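Local coordinates for probable adhesion protein (Pseudomonas aeruginosa PAO1, PDB 6R3Z) that probably serves as the periplasmic solute-binding protein of a metal transport system, holding ferrous iron and related divalent ions such as manganese and nickel, at residues 5-17 and 23-35. Sequence-based numbering, arbitrary orientation.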
loop_
_atom_site.group_PDB
_atom_site.type_symbol
_atom_site.label_atom_id
_atom_site.label_comp_id
_atom_site.label_asym_id
_atom_site.label_seq_id
_atom_site.Cartn_x
_atom_site.Cartn_y
_atom_site.Cartn_z
ATOM N N LYS A 5 13.683 -21.508 -16.745
ATOM C CA LYS A 5 13.281 -22.658 -15.924
ATOM C C LYS A 5 12.790 -22.150 -14.573
ATOM O O LYS A 5 11.631 -22.380 -14.230
ATOM C CB LYS A 5 14.435 -23.672 -15.755
ATOM C CG LYS A 5 14.660 -24.629 -16.942
ATOM C CD LYS A 5 15.193 -23.973 -18.238
ATOM C CE LYS A 5 16.413 -23.101 -18.047
ATOM N NZ LYS A 5 16.636 -22.202 -19.208
ATOM N N ARG A 6 13.656 -21.444 -13.818
ATOM C CA ARG A 6 13.270 -20.832 -12.541
ATOM C C ARG A 6 12.669 -19.490 -12.951
ATOM O O ARG A 6 13.349 -18.706 -13.630
ATOM C CB ARG A 6 14.497 -20.646 -11.631
ATOM C CG ARG A 6 14.198 -20.097 -10.241
ATOM C CD ARG A 6 15.398 -20.180 -9.304
ATOM N NE ARG A 6 15.211 -21.192 -8.258
ATOM C CZ ARG A 6 15.857 -22.355 -8.203
ATOM N NH1 ARG A 6 15.614 -23.210 -7.219
ATOM N NH2 ARG A 6 16.759 -22.667 -9.127
ATOM N N LEU A 7 11.377 -19.269 -12.627
ATOM C CA LEU A 7 10.661 -18.042 -13.013
ATOM C C LEU A 7 11.349 -16.763 -12.549
ATOM O O LEU A 7 11.817 -16.686 -11.416
ATOM C CB LEU A 7 9.242 -18.006 -12.418
ATOM C CG LEU A 7 8.092 -18.773 -13.056
ATOM C CD1 LEU A 7 6.797 -18.447 -12.298
ATOM C CD2 LEU A 7 7.872 -18.378 -14.502
ATOM N N ARG A 8 11.347 -15.737 -13.400
ATOM C CA ARG A 8 11.847 -14.413 -13.038
ATOM C C ARG A 8 10.603 -13.526 -13.037
ATOM O O ARG A 8 9.997 -13.303 -14.090
ATOM C CB ARG A 8 12.926 -13.933 -14.036
ATOM C CG ARG A 8 14.271 -14.614 -13.753
ATOM C CD ARG A 8 15.442 -14.183 -14.642
ATOM N NE ARG A 8 15.613 -12.726 -14.730
ATOM C CZ ARG A 8 16.258 -11.976 -13.837
ATOM N NH1 ARG A 8 16.375 -10.666 -14.023
ATOM N NH2 ARG A 8 16.790 -12.529 -12.756
ATOM N N ILE A 9 10.184 -13.098 -11.845
ATOM C CA ILE A 9 8.948 -12.332 -11.601
ATOM C C ILE A 9 9.218 -10.860 -11.272
ATOM O O ILE A 9 9.817 -10.547 -10.240
ATOM C CB ILE A 9 8.171 -12.987 -10.423
ATOM C CG1 ILE A 9 7.979 -14.497 -10.619
ATOM C CG2 ILE A 9 6.824 -12.260 -10.160
ATOM C CD1 ILE A 9 7.734 -15.224 -9.240
ATOM N N GLY A 10 8.673 -9.974 -12.083
ATOM C CA GLY A 10 8.795 -8.551 -11.827
ATOM C C GLY A 10 7.721 -8.065 -10.880
ATOM O O GLY A 10 6.602 -8.580 -10.883
ATOM N N ILE A 11 8.079 -7.107 -10.021
ATOM C CA ILE A 11 7.186 -6.443 -9.074
ATOM C C ILE A 11 7.348 -4.933 -9.221
ATOM O O ILE A 11 8.384 -4.473 -9.724
ATOM C CB ILE A 11 7.328 -6.927 -7.612
ATOM C CG1 ILE A 11 8.726 -6.582 -7.012
ATOM C CG2 ILE A 11 6.975 -8.414 -7.487
ATOM C CD1 ILE A 11 8.828 -5.132 -6.391
ATOM N N THR A 12 6.375 -4.156 -8.715
ATOM C CA THR A 12 6.404 -2.707 -8.923
ATOM C C THR A 12 6.558 -1.877 -7.650
ATOM O O THR A 12 7.178 -0.812 -7.699
ATOM C CB THR A 12 5.156 -2.262 -9.710
ATOM O OG1 THR A 12 4.010 -2.454 -8.884
ATOM C CG2 THR A 12 4.975 -3.023 -11.031
ATOM N N LEU A 13 5.878 -2.276 -6.572
ATOM C CA LEU A 13 5.868 -1.567 -5.292
ATOM C C LEU A 13 6.332 -2.512 -4.183
ATOM O O LEU A 13 6.140 -3.731 -4.290
ATOM C CB LEU A 13 4.458 -1.025 -4.970
ATOM C CG LEU A 13 3.758 -0.208 -6.084
ATOM C CD1 LEU A 13 2.286 -0.047 -5.798
ATOM C CD2 LEU A 13 4.415 1.177 -6.278
ATOM N N HIS A 14 6.912 -1.939 -3.107
ATOM C CA HIS A 14 7.436 -2.703 -1.967
ATOM C C HIS A 14 6.488 -3.792 -1.446
ATOM O O HIS A 14 6.948 -4.923 -1.275
ATOM C CB HIS A 14 7.874 -1.790 -0.814
ATOM C CG HIS A 14 9.069 -0.955 -1.137
ATOM N ND1 HIS A 14 8.976 0.146 -1.968
ATOM C CD2 HIS A 14 10.342 -1.069 -0.705
ATOM C CE1 HIS A 14 10.191 0.670 -2.009
ATOM N NE2 HIS A 14 11.049 -0.043 -1.290
ATOM N N PRO A 15 5.174 -3.507 -1.208
ATOM C CA PRO A 15 4.279 -4.566 -0.687
ATOM C C PRO A 15 4.240 -5.781 -1.599
ATOM O O PRO A 15 4.228 -6.891 -1.079
ATOM C CB PRO A 15 2.921 -3.868 -0.597
ATOM C CG PRO A 15 3.274 -2.426 -0.364
ATOM C CD PRO A 15 4.436 -2.229 -1.323
ATOM N N TYR A 16 4.289 -5.569 -2.945
ATOM C CA TYR A 16 4.260 -6.687 -3.900
ATOM C C TYR A 16 5.535 -7.510 -3.845
ATOM O O TYR A 16 5.454 -8.729 -3.973
ATOM C CB TYR A 16 3.890 -6.235 -5.317
ATOM C CG TYR A 16 2.503 -5.629 -5.333
ATOM C CD1 TYR A 16 1.368 -6.435 -5.446
ATOM C CD2 TYR A 16 2.315 -4.268 -5.106
ATOM C CE1 TYR A 16 0.076 -5.890 -5.370
ATOM C CE2 TYR A 16 1.033 -3.715 -5.005
ATOM C CZ TYR A 16 -0.084 -4.528 -5.140
ATOM O OH TYR A 16 -1.341 -3.970 -5.028
ATOM N N TYR A 17 6.687 -6.870 -3.563
ATOM C CA TYR A 17 7.937 -7.618 -3.357
ATOM C C TYR A 17 7.713 -8.568 -2.150
ATOM O O TYR A 17 8.033 -9.766 -2.226
ATOM C CB TYR A 17 9.125 -6.679 -3.054
ATOM C CG TYR A 17 10.424 -7.450 -2.939
ATOM C CD1 TYR A 17 10.803 -8.043 -1.733
ATOM C CD2 TYR A 17 11.228 -7.672 -4.059
ATOM C CE1 TYR A 17 11.966 -8.801 -1.633
ATOM C CE2 TYR A 17 12.396 -8.438 -3.974
ATOM C CZ TYR A 17 12.753 -9.007 -2.758
ATOM O OH TYR A 17 13.903 -9.741 -2.635
ATOM N N ILE A 23 5.351 -15.885 -1.157
ATOM C CA ILE A 23 4.692 -16.914 -1.954
ATOM C C ILE A 23 5.732 -17.906 -2.562
ATOM O O ILE A 23 5.514 -19.102 -2.500
ATOM C CB ILE A 23 3.806 -16.303 -3.065
ATOM C CG1 ILE A 23 2.598 -15.510 -2.474
ATOM C CG2 ILE A 23 3.311 -17.391 -4.044
ATOM C CD1 ILE A 23 1.966 -14.530 -3.452
ATOM N N VAL A 24 6.778 -17.399 -3.226
ATOM C CA VAL A 24 7.719 -18.258 -3.965
ATOM C C VAL A 24 8.887 -18.808 -3.150
ATOM O O VAL A 24 9.456 -19.839 -3.530
ATOM C CB VAL A 24 8.251 -17.542 -5.248
ATOM C CG1 VAL A 24 7.091 -17.047 -6.111
ATOM C CG2 VAL A 24 9.217 -16.397 -4.910
ATOM N N GLY A 25 9.297 -18.084 -2.106
ATOM C CA GLY A 25 10.472 -18.462 -1.331
ATOM C C GLY A 25 11.692 -18.518 -2.242
ATOM O O GLY A 25 11.884 -17.640 -3.089
ATOM N N ASP A 26 12.458 -19.606 -2.162
ATOM C CA ASP A 26 13.635 -19.752 -3.022
ATOM C C ASP A 26 13.338 -20.474 -4.358
ATOM O O ASP A 26 14.276 -20.806 -5.079
ATOM C CB ASP A 26 14.769 -20.446 -2.239
ATOM C CG ASP A 26 14.433 -21.844 -1.738
ATOM O OD1 ASP A 26 13.562 -22.516 -2.360
ATOM O OD2 ASP A 26 15.061 -22.286 -0.745
ATOM N N LYS A 27 12.043 -20.696 -4.704
ATOM C CA LYS A 27 11.690 -21.436 -5.930
ATOM C C LYS A 27 11.664 -20.568 -7.199
ATOM O O LYS A 27 11.612 -21.101 -8.314
ATOM C CB LYS A 27 10.376 -22.195 -5.746
ATOM C CG LYS A 27 10.455 -23.143 -4.543
ATOM C CD LYS A 27 9.279 -24.078 -4.420
ATOM C CE LYS A 27 9.511 -25.072 -3.302
ATOM N NZ LYS A 27 10.485 -26.130 -3.688
ATOM N N ALA A 28 11.698 -19.243 -7.030
ATOM C CA ALA A 28 11.667 -18.283 -8.142
ATOM C C ALA A 28 12.475 -17.051 -7.754
ATOM O O ALA A 28 12.827 -16.901 -6.577
ATOM C CB ALA A 28 10.221 -17.885 -8.447
ATOM N N GLU A 29 12.774 -16.173 -8.726
ATOM C CA GLU A 29 13.495 -14.922 -8.465
ATOM C C GLU A 29 12.481 -13.748 -8.498
ATOM O O GLU A 29 11.611 -13.695 -9.387
ATOM C CB GLU A 29 14.592 -14.675 -9.519
ATOM C CG GLU A 29 15.773 -15.633 -9.476
ATOM C CD GLU A 29 16.838 -15.213 -10.469
ATOM O OE1 GLU A 29 16.708 -15.573 -11.661
ATOM O OE2 GLU A 29 17.775 -14.486 -10.071
ATOM N N VAL A 30 12.600 -12.809 -7.546
ATOM C CA VAL A 30 11.696 -11.647 -7.467
ATOM C C VAL A 30 12.522 -10.429 -7.870
ATOM O O VAL A 30 13.540 -10.140 -7.231
ATOM C CB VAL A 30 11.068 -11.481 -6.055
ATOM C CG1 VAL A 30 9.990 -10.392 -6.059
ATOM C CG2 VAL A 30 10.504 -12.807 -5.533
ATOM N N VAL A 31 12.097 -9.727 -8.939
ATOM C CA VAL A 31 12.871 -8.634 -9.521
ATOM C C VAL A 31 12.118 -7.307 -9.471
ATOM O O VAL A 31 11.167 -7.141 -10.229
ATOM C CB VAL A 31 13.349 -8.969 -10.977
ATOM C CG1 VAL A 31 14.301 -7.898 -11.514
ATOM C CG2 VAL A 31 13.980 -10.361 -11.080
ATOM N N PRO A 32 12.554 -6.314 -8.660
ATOM C CA PRO A 32 11.873 -5.008 -8.671
ATOM C C PRO A 32 12.100 -4.306 -10.008
ATOM O O PRO A 32 13.211 -4.359 -10.560
ATOM C CB PRO A 32 12.552 -4.235 -7.534
ATOM C CG PRO A 32 13.227 -5.297 -6.701
ATOM C CD PRO A 32 13.669 -6.311 -7.701
ATOM N N LEU A 33 11.031 -3.702 -10.544
ATOM C CA LEU A 33 11.100 -2.993 -11.820
ATOM C C LEU A 33 11.819 -1.674 -11.675
ATOM O O LEU A 33 12.402 -1.176 -12.649
ATOM C CB LEU A 33 9.707 -2.772 -12.397
ATOM C CG LEU A 33 9.320 -3.685 -13.569
ATOM C CD1 LEU A 33 9.231 -5.159 -13.127
ATOM C CD2 LEU A 33 7.968 -3.263 -14.151
ATOM N N ILE A 34 11.727 -1.074 -10.486
ATOM C CA ILE A 34 12.368 0.226 -10.226
ATOM C C ILE A 34 13.273 0.129 -8.983
ATOM O O ILE A 34 12.963 -0.652 -8.074
ATOM C CB ILE A 34 11.352 1.414 -10.190
ATOM C CG1 ILE A 34 10.534 1.486 -8.880
ATOM C CG2 ILE A 34 10.431 1.389 -11.421
ATOM C CD1 ILE A 34 9.558 2.740 -8.762
ATOM N N PRO A 35 14.389 0.888 -8.918
ATOM C CA PRO A 35 15.287 0.768 -7.752
ATOM C C PRO A 35 14.654 1.225 -6.437
ATOM O O PRO A 35 13.681 1.987 -6.422
ATOM C CB PRO A 35 16.479 1.668 -8.118
ATOM C CG PRO A 35 16.404 1.839 -9.592
ATOM C CD PRO A 35 14.945 1.818 -9.927
HETATM O O HOH W 1 15.897 -17.618 -13.290
HETATM O O HOH W 2 10.161 -21.060 -10.745
HETATM O O HOH W 3 9.944 -1.979 -8.219
HETATM O O HOH W 4 15.117 -10.753 -4.836
#
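Strands 8-11 and 29-32 pair in parallel at one edge of a four-stranded sheet, I9 opposite V30 and G10 opposite V31. The ladder runs from E29 N to L7 O (2.9 Å) through both backbone polar groups of I9 to L33 N on I11 O; I11 N reaches V31 O from above its carbonyl plane, 41° out of it. Helix 14-24 links the strands, making this the first beta-alpha-beta crossover of a solute-binding protein 9 lobe, with 29-32 as an edge strand of the order 29-32, 8-11, 58-61, 84-86. Under the helix, I9 CD1 touches both V24 CG1 and A28 CB, each at 3.7 Å, and helix 116-133 covers I9 and V24 through L130. With chi1 near 180° (-176°), Y17 points its ring at strand 29-32, and Y17 CD2 comes within 3.6 Å of V30 CG1, while its hydroxyl shares a water with V30 O. On the face bearing R8 and E29, R8 NH2 makes a weak salt bridge to E29 OE1 (3.2 Å), guanidinium and carboxylate planes 62° apart, and V31 CG2 covers one guanidinium face. T55 O takes the NE hydrogen of R8. Further along that face, L33 CD1 packs directly on the bare G10 CA (3.7 Å).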